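Prolyl-ACP dehydrogenase (Oscillatoria sp., PDB 4IRN) oxidises the prolyl group carried on an acyl carrier protein, an FAD-dependent step in the biosynthesis of the cyanotoxin anatoxin-a. Local coordinates at residues Ile121-Ala126 against Val194-Ile199; Ile128-Met133 against Ala158-Thr163; Met133-Phe138 against Lys146-Leu151; Ala200-Ile205 against Met222-Thr227. All coordinates share one frame; numbering follows the deposited sequence.

Contact 1: Ile121-Ala126 against Val194-Ile199; sequences IFAMNA and VTNGTI. With FAD (flavin-adenine dinucleotide), chain I.
Phe-122 carries its ring anti to the backbone N (chi1 165°), while Thr-195 holds OG1 beside its own backbone N and CG2 opposite (chi1 -55°); the two torsions bring ring and hydroxyl together in the flavin pocket of this acyl-CoA dehydrogenase fold. Helix 118-138 supplies Phe-122, whereas Thr-195 and Asn-196 are the central residues of a type II beta turn, closed by the 3.0 Å bond from Gly-197 N to Val-194 O. Thr-195 touches both the Phe-122 ring and the flavin. Its methyl CG2 lies 3.7 Å from Phe-122 CE2, with Ala-126 CB also near, and its OG1 donates to FAD N5 at 2.8 Å. The backbone adds a second bond, Thr-195 N to FAD O4 at 2.9 Å, which means that one residue grips two neighbouring acceptors, N5 and O4, on the same edge of the isoalloxazine. FAD C6 sits at the edge of the Phe-122 ring, near its plane and 3.7 Å from CZ; Tyr-399 stacks on the same ring. A polar link ties the turn to the helix: Asn-196 ND2, with the acceptor in its amide plane, reaches Ala-123 O at 2.9 Å along a nearly straight N-H (166°).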
# COMPACT_ATOMS: atom_id res chain seq x y z
N ILE A 121 -12.74 -16.28 22.52
CA ILE A 121 -13.12 -14.87 22.47
C ILE A 121 -14.18 -14.64 21.36
O ILE A 121 -15.20 -13.99 21.62
CB ILE A 121 -11.86 -13.97 22.31
CG1 ILE A 121 -10.95 -14.03 23.57
CG2 ILE A 121 -12.27 -12.54 21.99
CD1 ILE A 121 -9.48 -13.58 23.36
N PHE A 122 -13.95 -15.20 20.15
CA PHE A 122 -14.87 -15.09 19.02
C PHE A 122 -16.21 -15.77 19.33
O PHE A 122 -17.26 -15.18 19.09
CB PHE A 122 -14.24 -15.61 17.71
CG PHE A 122 -15.19 -15.87 16.57
CD1 PHE A 122 -15.96 -14.84 16.03
CD2 PHE A 122 -15.30 -17.14 16.00
CE1 PHE A 122 -16.85 -15.09 14.99
CE2 PHE A 122 -16.17 -17.38 14.94
CZ PHE A 122 -16.94 -16.36 14.44
N ALA A 123 -16.16 -17.00 19.91
CA ALA A 123 -17.34 -17.80 20.29
C ALA A 123 -18.23 -17.07 21.31
O ALA A 123 -19.46 -17.10 21.18
CB ALA A 123 -16.89 -19.14 20.85
N MET A 124 -17.62 -16.40 22.30
CA MET A 124 -18.31 -15.63 23.33
C MET A 124 -18.95 -14.34 22.77
O MET A 124 -20.07 -14.01 23.14
CB MET A 124 -17.36 -15.31 24.49
CG MET A 124 -17.17 -16.45 25.47
SD MET A 124 -16.10 -16.11 26.90
CE MET A 124 -14.64 -15.39 26.10
N ASN A 125 -18.21 -13.62 21.90
CA ASN A 125 -18.67 -12.38 21.27
C ASN A 125 -19.84 -12.61 20.33
O ASN A 125 -20.74 -11.77 20.25
CB ASN A 125 -17.52 -11.63 20.62
CG ASN A 125 -16.77 -10.77 21.62
OD1 ASN A 125 -17.13 -9.61 21.87
ND2 ASN A 125 -15.77 -11.33 22.27
N ALA A 126 -19.86 -13.78 19.67
CA ALA A 126 -20.92 -14.24 18.79
C ALA A 126 -22.20 -14.43 19.60
O ALA A 126 -23.26 -14.05 19.14
CB ALA A 126 -20.52 -15.55 18.14
N VAL A 194 -22.41 -21.87 11.24
CA VAL A 194 -23.21 -21.54 12.42
C VAL A 194 -22.31 -21.64 13.66
O VAL A 194 -22.19 -22.72 14.25
CB VAL A 194 -24.52 -22.39 12.54
CG1 VAL A 194 -25.38 -21.93 13.71
CG2 VAL A 194 -25.34 -22.35 11.24
N THR A 195 -21.66 -20.52 14.04
CA THR A 195 -20.76 -20.47 15.21
C THR A 195 -21.49 -20.96 16.46
O THR A 195 -22.62 -20.53 16.71
CB THR A 195 -20.13 -19.07 15.38
OG1 THR A 195 -19.48 -18.70 14.17
CG2 THR A 195 -19.13 -19.00 16.52
N ASN A 196 -20.87 -21.91 17.20
CA ASN A 196 -21.37 -22.53 18.43
C ASN A 196 -22.49 -23.58 18.23
O ASN A 196 -22.96 -24.16 19.22
CB ASN A 196 -21.77 -21.48 19.50
CG ASN A 196 -20.68 -20.50 19.88
OD1 ASN A 196 -19.49 -20.86 19.98
ND2 ASN A 196 -21.06 -19.25 20.14
N GLY A 197 -22.87 -23.83 16.98
CA GLY A 197 -23.93 -24.76 16.59
C GLY A 197 -23.93 -26.11 17.29
O GLY A 197 -24.97 -26.53 17.80
N THR A 198 -22.77 -26.78 17.34
CA THR A 198 -22.60 -28.10 17.96
C THR A 198 -22.72 -28.11 19.51
O THR A 198 -22.83 -29.18 20.10
CB THR A 198 -21.32 -28.78 17.46
OG1 THR A 198 -20.28 -27.82 17.32
CG2 THR A 198 -21.53 -29.51 16.14
N ILE A 199 -22.67 -26.94 20.15
CA ILE A 199 -22.78 -26.80 21.61
C ILE A 199 -23.89 -25.83 22.06
O ILE A 199 -24.08 -25.64 23.26
CB ILE A 199 -21.42 -26.43 22.25
CG1 ILE A 199 -20.90 -25.10 21.67
CG2 ILE A 199 -20.41 -27.54 22.06
CD1 ILE A 199 -19.84 -24.42 22.44
PA FAD I . -19.78 -14.45 -0.70
O1A FAD I . -20.81 -13.67 0.02
O2A FAD I . -20.11 -15.70 -1.48
O5B FAD I . -19.07 -13.53 -1.77
C5B FAD I . -17.94 -14.03 -2.50
C4B FAD I . -16.94 -12.92 -2.64
O4B FAD I . -17.47 -11.90 -3.51
C3B FAD I . -16.52 -12.24 -1.33
O3B FAD I . -15.13 -12.41 -1.14
C2B FAD I . -16.94 -10.77 -1.47
O2B FAD I . -15.81 -9.93 -1.26
C1B FAD I . -17.38 -10.62 -2.93
N9A FAD I . -18.66 -9.93 -3.09
C8A FAD I . -19.91 -10.47 -2.92
N7A FAD I . -20.89 -9.61 -3.08
C5A FAD I . -20.24 -8.42 -3.38
C6A FAD I . -20.72 -7.11 -3.65
N6A FAD I . -22.01 -6.78 -3.67
N1A FAD I . -19.80 -6.15 -3.89
C2A FAD I . -18.51 -6.48 -3.88
N3A FAD I . -17.95 -7.67 -3.65
C4A FAD I . -18.87 -8.61 -3.40
N1 FAD I . -22.88 -16.51 9.39
C2 FAD I . -23.98 -16.64 10.21
O2 FAD I . -25.11 -16.38 9.81
N3 FAD I . -23.82 -17.11 11.52
C4 FAD I . -22.63 -17.46 12.10
O4 FAD I . -22.61 -17.86 13.27
C4X FAD I . -21.46 -17.33 11.23
N5 FAD I . -20.29 -17.68 11.70
C5X FAD I . -19.19 -17.61 10.83
C6 FAD I . -17.94 -17.98 11.32
C7 FAD I . -16.80 -17.91 10.52
C7M FAD I . -15.45 -18.23 11.12
C8 FAD I . -16.93 -17.48 9.18
C8M FAD I . -15.73 -17.38 8.27
C9 FAD I . -18.17 -17.13 8.69
C9A FAD I . -19.32 -17.17 9.49
N10 FAD I . -20.61 -16.80 9.01
C10 FAD I . -21.69 -16.85 9.86
C1' FAD I . -20.78 -16.45 7.58
C2' FAD I . -20.02 -15.17 7.27
O2' FAD I . -20.73 -14.02 7.72
C3' FAD I . -19.70 -15.09 5.78
O3' FAD I . -18.29 -15.18 5.60
C4' FAD I . -20.23 -13.84 5.08
O4' FAD I . -21.65 -13.77 5.21
C5' FAD I . -19.77 -13.72 3.63
O5' FAD I . -20.37 -14.76 2.84
P FAD I . -19.44 -15.66 1.87
O1P FAD I . -18.14 -15.99 2.51
O2P FAD I . -20.48 -16.72 1.59
O3P FAD I . -18.88 -14.98 0.54

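Contact 2: Ile128-Met133 against Ala158-Thr163; sequences IWACEM and ASHAAT. With FAD (flavin-adenine dinucleotide), chain I.
The pyrimidine end of the flavin pocket is backed by a helix-on-strand contact in which Ala-130 and Cys-131 pack against Ala-158 and His-160. The two axes pass 7.4 Å apart at 98°, close to perpendicular, and the helix has a wider pi-type turn here, in which Met-133 N bonds to Ile-128 O. Cys-131 reaches over the strand: its CB meets Ala-158 CB at 3.5 Å, and its SG lies 3.5 Å from Ser-159 C, against the peptide leading to His-160. Ala-130 CB makes an off-centre CH-pi contact with the His-160 ring, 4.2 Å from the centroid and 30° off the normal. A chi1 of 174° turns that ring away from its own N and sets it beside Ala-130, whose O approaches CD2 of the ring obliquely.

The backbone from His-160 to Thr-163 binds the cofactor. FAD N3 donates to His-160 O at 2.6 Å, and FAD O2 accepts from both Ala-162 N (3.0 Å) and Thr-163 N (2.8 Å). Two amide donors on O2 would be expected to stabilise negative charge on that side of a reduced flavin.

Ile-204 of strand 202-208, the parallel neighbour of strand 158-161, touches Cys-131; helix 268-282 packs on Ala-130 and His-160, and Leu-151 of helix 141-153 on Ala-158.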
# COMPACT_ATOMS: atom_id res chain seq x y z
N ILE A 128 -22.84 -13.08 22.77
CA ILE A 128 -23.25 -11.80 23.35
C ILE A 128 -23.92 -10.84 22.36
O ILE A 128 -25.07 -10.45 22.56
CB ILE A 128 -22.06 -11.10 24.08
CG1 ILE A 128 -21.54 -11.96 25.24
CG2 ILE A 128 -22.47 -9.73 24.60
CD1 ILE A 128 -20.04 -11.75 25.56
N TRP A 129 -23.18 -10.43 21.32
CA TRP A 129 -23.61 -9.44 20.34
C TRP A 129 -24.61 -9.86 19.28
O TRP A 129 -25.47 -9.06 18.93
CB TRP A 129 -22.42 -8.68 19.73
CG TRP A 129 -21.40 -8.24 20.75
CD1 TRP A 129 -20.15 -8.76 20.92
CD2 TRP A 129 -21.58 -7.26 21.78
NE1 TRP A 129 -19.53 -8.14 21.98
CE2 TRP A 129 -20.38 -7.22 22.53
CE3 TRP A 129 -22.63 -6.39 22.13
CZ2 TRP A 129 -20.20 -6.34 23.61
CZ3 TRP A 129 -22.46 -5.53 23.21
CH2 TRP A 129 -21.26 -5.52 23.94
N ALA A 130 -24.50 -11.10 18.76
CA ALA A 130 -25.41 -11.57 17.72
C ALA A 130 -26.64 -12.34 18.22
O ALA A 130 -27.56 -12.61 17.43
CB ALA A 130 -24.66 -12.39 16.68
N CYS A 131 -26.68 -12.69 19.52
CA CYS A 131 -27.78 -13.45 20.09
C CYS A 131 -28.45 -12.77 21.28
O CYS A 131 -29.66 -12.54 21.23
CB CYS A 131 -27.33 -14.86 20.43
SG CYS A 131 -26.53 -15.73 19.07
N GLU A 132 -27.69 -12.46 22.36
CA GLU A 132 -28.23 -11.82 23.56
C GLU A 132 -28.76 -10.41 23.28
O GLU A 132 -29.85 -10.08 23.76
CB GLU A 132 -27.20 -11.77 24.70
CG GLU A 132 -26.83 -13.11 25.33
CD GLU A 132 -25.87 -13.03 26.50
OE1 GLU A 132 -25.14 -12.03 26.61
OE2 GLU A 132 -25.83 -13.99 27.30
N MET A 133 -27.99 -9.59 22.53
CA MET A 133 -28.37 -8.21 22.19
C MET A 133 -29.68 -8.07 21.38
O MET A 133 -30.55 -7.33 21.84
CB MET A 133 -27.22 -7.44 21.55
CG MET A 133 -26.13 -7.02 22.52
SD MET A 133 -26.66 -6.22 24.06
CE MET A 133 -27.57 -4.81 23.44
N ALA A 158 -25.70 -19.73 22.78
CA ALA A 158 -26.54 -19.34 21.66
C ALA A 158 -25.77 -19.24 20.34
O ALA A 158 -24.57 -18.96 20.33
CB ALA A 158 -27.29 -18.06 21.96
N SER A 159 -26.48 -19.51 19.23
CA SER A 159 -25.98 -19.46 17.87
C SER A 159 -26.86 -18.54 17.05
O SER A 159 -28.06 -18.41 17.31
CB SER A 159 -25.97 -20.85 17.25
OG SER A 159 -24.86 -21.60 17.71
N HIS A 160 -26.24 -17.87 16.08
CA HIS A 160 -26.89 -16.95 15.16
C HIS A 160 -26.75 -17.59 13.78
O HIS A 160 -25.64 -17.70 13.26
CB HIS A 160 -26.21 -15.56 15.25
CG HIS A 160 -26.69 -14.55 14.25
ND1 HIS A 160 -26.06 -14.42 13.01
CD2 HIS A 160 -27.70 -13.66 14.32
CE1 HIS A 160 -26.70 -13.45 12.39
NE2 HIS A 160 -27.69 -12.96 13.13
N ALA A 161 -27.87 -18.11 13.22
CA ALA A 161 -27.89 -18.76 11.91
C ALA A 161 -28.69 -17.94 10.91
O ALA A 161 -29.92 -17.95 10.92
CB ALA A 161 -28.44 -20.17 12.01
N ALA A 162 -27.95 -17.18 10.07
CA ALA A 162 -28.51 -16.29 9.05
C ALA A 162 -27.99 -16.61 7.66
O ALA A 162 -28.80 -16.71 6.75
CB ALA A 162 -28.22 -14.85 9.39
N THR A 163 -26.67 -16.79 7.50
CA THR A 163 -26.02 -17.08 6.21
C THR A 163 -26.44 -18.43 5.60
O THR A 163 -26.73 -19.36 6.34
CB THR A 163 -24.49 -16.93 6.33
OG1 THR A 163 -23.91 -16.88 5.03
CG2 THR A 163 -23.85 -18.07 7.08
PA FAD I . -19.78 -14.45 -0.70
O1A FAD I . -20.81 -13.67 0.02
O2A FAD I . -20.11 -15.70 -1.48
O5B FAD I . -19.07 -13.53 -1.77
C5B FAD I . -17.94 -14.03 -2.50
C4B FAD I . -16.94 -12.92 -2.64
O4B FAD I . -17.47 -11.90 -3.51
C3B FAD I . -16.52 -12.24 -1.33
O3B FAD I . -15.13 -12.41 -1.14
C2B FAD I . -16.94 -10.77 -1.47
O2B FAD I . -15.81 -9.93 -1.26
C1B FAD I . -17.38 -10.62 -2.93
N9A FAD I . -18.66 -9.93 -3.09
C8A FAD I . -19.91 -10.47 -2.92
N7A FAD I . -20.89 -9.61 -3.08
C5A FAD I . -20.24 -8.42 -3.38
C6A FAD I . -20.72 -7.11 -3.65
N6A FAD I . -22.01 -6.78 -3.67
N1A FAD I . -19.80 -6.15 -3.89
C2A FAD I . -18.51 -6.48 -3.88
N3A FAD I . -17.95 -7.67 -3.65
C4A FAD I . -18.87 -8.61 -3.40
N1 FAD I . -22.88 -16.51 9.39
C2 FAD I . -23.98 -16.64 10.21
O2 FAD I . -25.11 -16.38 9.81
N3 FAD I . -23.82 -17.11 11.52
C4 FAD I . -22.63 -17.46 12.10
O4 FAD I . -22.61 -17.86 13.27
C4X FAD I . -21.46 -17.33 11.23
N5 FAD I . -20.29 -17.68 11.70
C5X FAD I . -19.19 -17.61 10.83
C6 FAD I . -17.94 -17.98 11.32
C7 FAD I . -16.80 -17.91 10.52
C7M FAD I . -15.45 -18.23 11.12
C8 FAD I . -16.93 -17.48 9.18
C8M FAD I . -15.73 -17.38 8.27
C9 FAD I . -18.17 -17.13 8.69
C9A FAD I . -19.32 -17.17 9.49
N10 FAD I . -20.61 -16.80 9.01
C10 FAD I . -21.69 -16.85 9.86
C1' FAD I . -20.78 -16.45 7.58
C2' FAD I . -20.02 -15.17 7.27
O2' FAD I . -20.73 -14.02 7.72
C3' FAD I . -19.70 -15.09 5.78
O3' FAD I . -18.29 -15.18 5.60
C4' FAD I . -20.23 -13.84 5.08
O4' FAD I . -21.65 -13.77 5.21
C5' FAD I . -19.77 -13.72 3.63
O5' FAD I . -20.37 -14.76 2.84
P FAD I . -19.44 -15.66 1.87
O1P FAD I . -18.14 -15.99 2.51
O2P FAD I . -20.48 -16.72 1.59
O3P FAD I . -18.88 -14.98 0.54

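Contact 3: Met133-Phe138 against Lys146-Leu151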
# COMPACT_ATOMS: atom_id res chain seq x y z
N MET A 133 -27.99 -9.59 22.53
CA MET A 133 -28.37 -8.21 22.19
C MET A 133 -29.68 -8.07 21.38
O MET A 133 -30.55 -7.33 21.84
CB MET A 133 -27.22 -7.44 21.55
CG MET A 133 -26.13 -7.02 22.52
SD MET A 133 -26.66 -6.22 24.06
CE MET A 133 -27.57 -4.81 23.44
N PRO A 134 -29.88 -8.76 20.21
CA PRO A 134 -31.18 -8.64 19.52
C PRO A 134 -32.37 -9.11 20.37
O PRO A 134 -33.46 -8.54 20.25
CB PRO A 134 -31.00 -9.52 18.28
CG PRO A 134 -29.91 -10.45 18.61
CD PRO A 134 -28.98 -9.69 19.50
N LEU A 135 -32.16 -10.13 21.25
CA LEU A 135 -33.17 -10.66 22.18
C LEU A 135 -33.55 -9.58 23.23
O LEU A 135 -34.72 -9.41 23.54
CB LEU A 135 -32.66 -11.95 22.87
CG LEU A 135 -33.47 -12.58 24.01
CD1 LEU A 135 -34.88 -12.94 23.58
CD2 LEU A 135 -32.79 -13.83 24.53
N LEU A 136 -32.54 -8.83 23.74
CA LEU A 136 -32.75 -7.76 24.71
C LEU A 136 -33.55 -6.59 24.10
O LEU A 136 -34.44 -6.04 24.77
CB LEU A 136 -31.38 -7.28 25.27
CG LEU A 136 -31.37 -6.06 26.21
CD1 LEU A 136 -32.09 -6.35 27.51
CD2 LEU A 136 -29.97 -5.61 26.49
N THR A 137 -33.26 -6.26 22.83
CA THR A 137 -33.88 -5.16 22.09
C THR A 137 -35.26 -5.48 21.52
O THR A 137 -36.18 -4.69 21.71
CB THR A 137 -32.89 -4.63 21.04
OG1 THR A 137 -31.67 -4.30 21.70
CG2 THR A 137 -33.42 -3.41 20.27
N PHE A 138 -35.40 -6.62 20.82
CA PHE A 138 -36.66 -6.98 20.16
C PHE A 138 -37.57 -7.98 20.89
O PHE A 138 -38.74 -8.12 20.51
CB PHE A 138 -36.38 -7.44 18.71
CG PHE A 138 -35.66 -6.41 17.87
CD1 PHE A 138 -36.36 -5.46 17.14
CD2 PHE A 138 -34.27 -6.41 17.78
CE1 PHE A 138 -35.69 -4.51 16.37
CE2 PHE A 138 -33.60 -5.46 17.01
CZ PHE A 138 -34.31 -4.52 16.31
N LYS A 146 -37.43 -15.49 30.20
CA LYS A 146 -37.13 -16.91 30.04
C LYS A 146 -35.72 -17.18 29.53
O LYS A 146 -35.00 -17.98 30.14
CB LYS A 146 -38.18 -17.60 29.15
CG LYS A 146 -37.93 -19.09 28.92
CD LYS A 146 -38.94 -19.66 27.94
CE LYS A 146 -38.73 -21.13 27.71
NZ LYS A 146 -39.74 -21.66 26.74
N TYR A 147 -35.33 -16.56 28.40
CA TYR A 147 -34.06 -16.85 27.73
C TYR A 147 -32.81 -16.09 28.18
O TYR A 147 -31.73 -16.69 28.21
CB TYR A 147 -34.21 -16.84 26.21
CG TYR A 147 -35.13 -17.92 25.68
CD1 TYR A 147 -34.78 -19.27 25.77
CD2 TYR A 147 -36.32 -17.60 25.04
CE1 TYR A 147 -35.61 -20.27 25.26
CE2 TYR A 147 -37.16 -18.59 24.53
CZ TYR A 147 -36.80 -19.92 24.64
OH TYR A 147 -37.63 -20.90 24.14
N LEU A 148 -32.93 -14.81 28.52
CA LEU A 148 -31.78 -13.99 28.91
C LEU A 148 -31.08 -14.44 30.17
O LEU A 148 -29.86 -14.55 30.13
CB LEU A 148 -32.10 -12.50 28.97
CG LEU A 148 -31.97 -11.69 27.70
CD1 LEU A 148 -32.31 -10.24 27.98
CD2 LEU A 148 -30.56 -11.78 27.11
N PRO A 149 -31.79 -14.78 31.27
CA PRO A 149 -31.08 -15.26 32.47
C PRO A 149 -30.29 -16.55 32.21
O PRO A 149 -29.22 -16.74 32.78
CB PRO A 149 -32.21 -15.45 33.48
CG PRO A 149 -33.30 -14.57 33.02
CD PRO A 149 -33.24 -14.68 31.54
N LEU A 150 -30.80 -17.39 31.30
CA LEU A 150 -30.16 -18.66 30.92
C LEU A 150 -28.84 -18.46 30.17
O LEU A 150 -27.88 -19.17 30.46
CB LEU A 150 -31.10 -19.51 30.06
CG LEU A 150 -32.21 -20.23 30.79
CD1 LEU A 150 -33.20 -20.77 29.81
CD2 LEU A 150 -31.67 -21.39 31.63
N LEU A 151 -28.81 -17.54 29.20
CA LEU A 151 -27.62 -17.26 28.40
C LEU A 151 -26.55 -16.56 29.25
O LEU A 151 -25.36 -16.84 29.14
CB LEU A 151 -27.99 -16.37 27.20
CG LEU A 151 -28.99 -16.93 26.19
CD1 LEU A 151 -29.30 -15.91 25.11
CD2 LEU A 151 -28.48 -18.21 25.56
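An antiparallel helical hairpin in the N-terminal domain of the acyl-CoA dehydrogenase fold brings Leu-135 and Leu-136, near the end of helix 118-138, against Tyr-147, Leu-148 and Leu-151 of helix 141-153. The segment axes approach to 10.4 Å with 150° between their directions, and the interface between them is apolar.

Leu-135 is the central side chain. Its CG stands beside the carbonyl carbon (chi1 173°), and from there it sends its CD2 branch among three residues of the facing helix: CD2 lies 3.7 Å from Tyr-147 CB, 3.9 Å from Leu-148 CG and 4.1 Å from Leu-151 CD1. The three approaches differ in kind. Leu-135 and Leu-148 run past each other in opposite directions, and CG as well as CD2 of Leu-135 comes close to Leu-148, whereas Tyr-147 is crossed at about a right angle and touched at its CB. Leu-148 in turn uses both branches: CD2 stays with Leu-135, and CD1 meets Leu-136 CD1 at 3.9 Å, the two side chains again nearly perpendicular.

Each helix is kinked close to a proline. The N of Pro-134 has no bond to the preceding turn, nor do those of Pro-149 and Leu-150. Beyond the kink at Pro-134, Thr-137 OG1 hydrogen-bonds to Met-133 O at 3.2 Å, the carbonyl that its own amide N also uses.

The phenol of Tyr-147 leads away from Leu-135 to bond with Glu-224 and Asn-260, and Lys-146 CD lies 3.9 Å above the plane of its ring, offset toward the rim.

Contact 4: Ala200-Ile205 against Met222-Thr227; sequences ADLFII and MIEKDT
Phe-203 and Ile-223 form an antiparallel hydrogen-bonded pair, with Phe-203 N to Ile-223 O at 2.8 Å and Ile-223 N to Phe-203 O at 3.0 Å. A third backbone bond runs from Lys-225 N to Asp-201 O, 2.8 Å. Leu-202 with Glu-224 and Ile-204 with Met-222 are the flanking non-hydrogen-bonded pairs, and the short strand axes stand at 152°.

Side chains sort by face. On the face of Leu-202, Ile-204, Met-222 and Glu-224, Ile-204 CD1 lies 3.7 Å from Met-222 CG, the two chains side by side and pointing the same way, while Leu-202 CD1 packs between Met-222 CB and Glu-224 CG. On the other face, the Phe-203 ring keeps Ile-223 O in plane at its edge, 3.5 Å from CD1, and takes Ala-200 CB over one face.

At the open end, Lys-225 starts out with CG on the far side of CB from its amide N (chi1 169°) and lies alongside Asp-201, its CE 3.3 Å from Asp-201 OD1. The lysine then bends, and NZ forms a salt bridge with Asp-226 OD2 (3.0 Å) from above the carboxylate plane. Asp-201 OD2 is instead held by Ile-157 N.

Further out, Ile-223 rests on Cys-254 and Val-256 of strand 249-257, and Met-222 O accepts a hydrogen bond from Asn-260 ND2. Strand 202-208 also pairs with strand 158-161; the hairpin belongs to the beta-rich middle domain of the acyl-CoA dehydrogenase fold.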
# COMPACT_ATOMS: atom_id res chain seq x y z
N ALA A 200 -24.62 -25.22 21.11
CA ALA A 200 -25.70 -24.27 21.39
C ALA A 200 -26.95 -24.91 21.95
O ALA A 200 -27.31 -26.02 21.56
CB ALA A 200 -26.06 -23.47 20.15
N ASP A 201 -27.64 -24.18 22.83
CA ASP A 201 -28.88 -24.58 23.47
C ASP A 201 -30.06 -23.83 22.86
O ASP A 201 -31.18 -24.34 22.86
CB ASP A 201 -28.81 -24.37 24.99
CG ASP A 201 -27.74 -25.21 25.66
OD1 ASP A 201 -27.95 -26.44 25.78
OD2 ASP A 201 -26.68 -24.64 26.04
N LEU A 202 -29.80 -22.63 22.31
CA LEU A 202 -30.78 -21.78 21.63
C LEU A 202 -30.23 -21.27 20.28
O LEU A 202 -29.08 -20.82 20.21
CB LEU A 202 -31.24 -20.62 22.53
CG LEU A 202 -32.42 -19.75 22.04
CD1 LEU A 202 -33.77 -20.52 22.11
CD2 LEU A 202 -32.52 -18.47 22.85
N PHE A 203 -31.06 -21.34 19.24
CA PHE A 203 -30.70 -20.94 17.89
C PHE A 203 -31.50 -19.73 17.43
O PHE A 203 -32.73 -19.76 17.46
CB PHE A 203 -30.88 -22.11 16.92
CG PHE A 203 -29.89 -23.24 17.11
CD1 PHE A 203 -30.13 -24.25 18.03
CD2 PHE A 203 -28.72 -23.29 16.35
CE1 PHE A 203 -29.20 -25.29 18.20
CE2 PHE A 203 -27.79 -24.33 16.53
CZ PHE A 203 -28.04 -25.32 17.45
N ILE A 204 -30.81 -18.65 17.04
CA ILE A 204 -31.43 -17.43 16.50
C ILE A 204 -31.41 -17.60 14.97
O ILE A 204 -30.35 -17.49 14.35
CB ILE A 204 -30.73 -16.13 17.00
CG1 ILE A 204 -30.60 -16.06 18.56
CG2 ILE A 204 -31.36 -14.86 16.42
CD1 ILE A 204 -31.89 -16.14 19.40
N ILE A 205 -32.56 -17.92 14.39
CA ILE A 205 -32.70 -18.22 12.97
C ILE A 205 -33.44 -17.16 12.16
O ILE A 205 -34.53 -16.74 12.53
CB ILE A 205 -33.28 -19.65 12.78
CG1 ILE A 205 -32.50 -20.66 13.67
CG2 ILE A 205 -33.37 -20.06 11.31
CD1 ILE A 205 -32.35 -22.07 13.23
N MET A 222 -36.64 -18.27 17.45
CA MET A 222 -35.77 -18.82 18.50
C MET A 222 -36.12 -20.28 18.70
O MET A 222 -37.19 -20.59 19.20
CB MET A 222 -35.91 -18.03 19.81
CG MET A 222 -35.56 -16.57 19.66
SD MET A 222 -35.74 -15.60 21.15
CE MET A 222 -37.50 -15.48 21.24
N ILE A 223 -35.23 -21.16 18.25
CA ILE A 223 -35.45 -22.60 18.33
C ILE A 223 -34.47 -23.22 19.31
O ILE A 223 -33.26 -23.04 19.17
CB ILE A 223 -35.43 -23.24 16.91
CG1 ILE A 223 -36.46 -22.55 15.96
CG2 ILE A 223 -35.70 -24.75 16.97
CD1 ILE A 223 -36.21 -22.69 14.46
N GLU A 224 -35.01 -23.94 20.30
CA GLU A 224 -34.20 -24.63 21.29
C GLU A 224 -33.51 -25.86 20.67
O GLU A 224 -34.01 -26.42 19.69
CB GLU A 224 -35.07 -25.07 22.48
CG GLU A 224 -35.42 -23.94 23.44
CD GLU A 224 -36.35 -24.29 24.59
OE1 GLU A 224 -36.39 -25.48 25.00
OE2 GLU A 224 -37.01 -23.36 25.10
N LYS A 225 -32.37 -26.27 21.25
CA LYS A 225 -31.58 -27.43 20.84
C LYS A 225 -32.46 -28.70 20.94
O LYS A 225 -33.34 -28.78 21.79
CB LYS A 225 -30.36 -27.52 21.77
CG LYS A 225 -29.53 -28.79 21.71
CD LYS A 225 -28.46 -28.81 22.83
CE LYS A 225 -28.96 -29.18 24.22
NZ LYS A 225 -29.52 -30.54 24.30
N ASP A 226 -32.24 -29.68 20.09
CA ASP A 226 -32.98 -30.95 20.06
C ASP A 226 -34.47 -30.74 19.79
O ASP A 226 -35.32 -31.32 20.48
CB ASP A 226 -32.76 -31.78 21.35
CG ASP A 226 -31.40 -32.42 21.51
OD1 ASP A 226 -30.77 -32.76 20.48
OD2 ASP A 226 -30.97 -32.60 22.67
N THR A 227 -34.78 -29.89 18.80
CA THR A 227 -36.16 -29.71 18.36
C THR A 227 -36.24 -30.62 17.13
O THR A 227 -35.31 -30.57 16.31
CB THR A 227 -36.48 -28.24 18.09
OG1 THR A 227 -36.37 -27.52 19.31
CG2 THR A 227 -37.87 -28.03 17.51

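From the N terminus, helix 118-138 opens contacts 1, 2 and 3 in turn. Contact 3 closes first, when the chain folds back as helix 141-153; contact 2 closes next at strand 158-161, and contact 1 last, at the turn after strand 184-191. The three loops therefore nest, with 3 within 2 and 2 within 1, and one helix ties the helical hairpin, the mixed sheet and the flavin-binding turn together. Contacts 1 and 2 both reach FAD and are tied by the bond from Ser-159 OG to Thr-195 O. Contact 4 follows in series as a local hairpin. It meets contacts 2 and 3 in space: strands 158-161 and 202-208 are sheet neighbours, and Leu-135 CD1 packs on Met-222 SD.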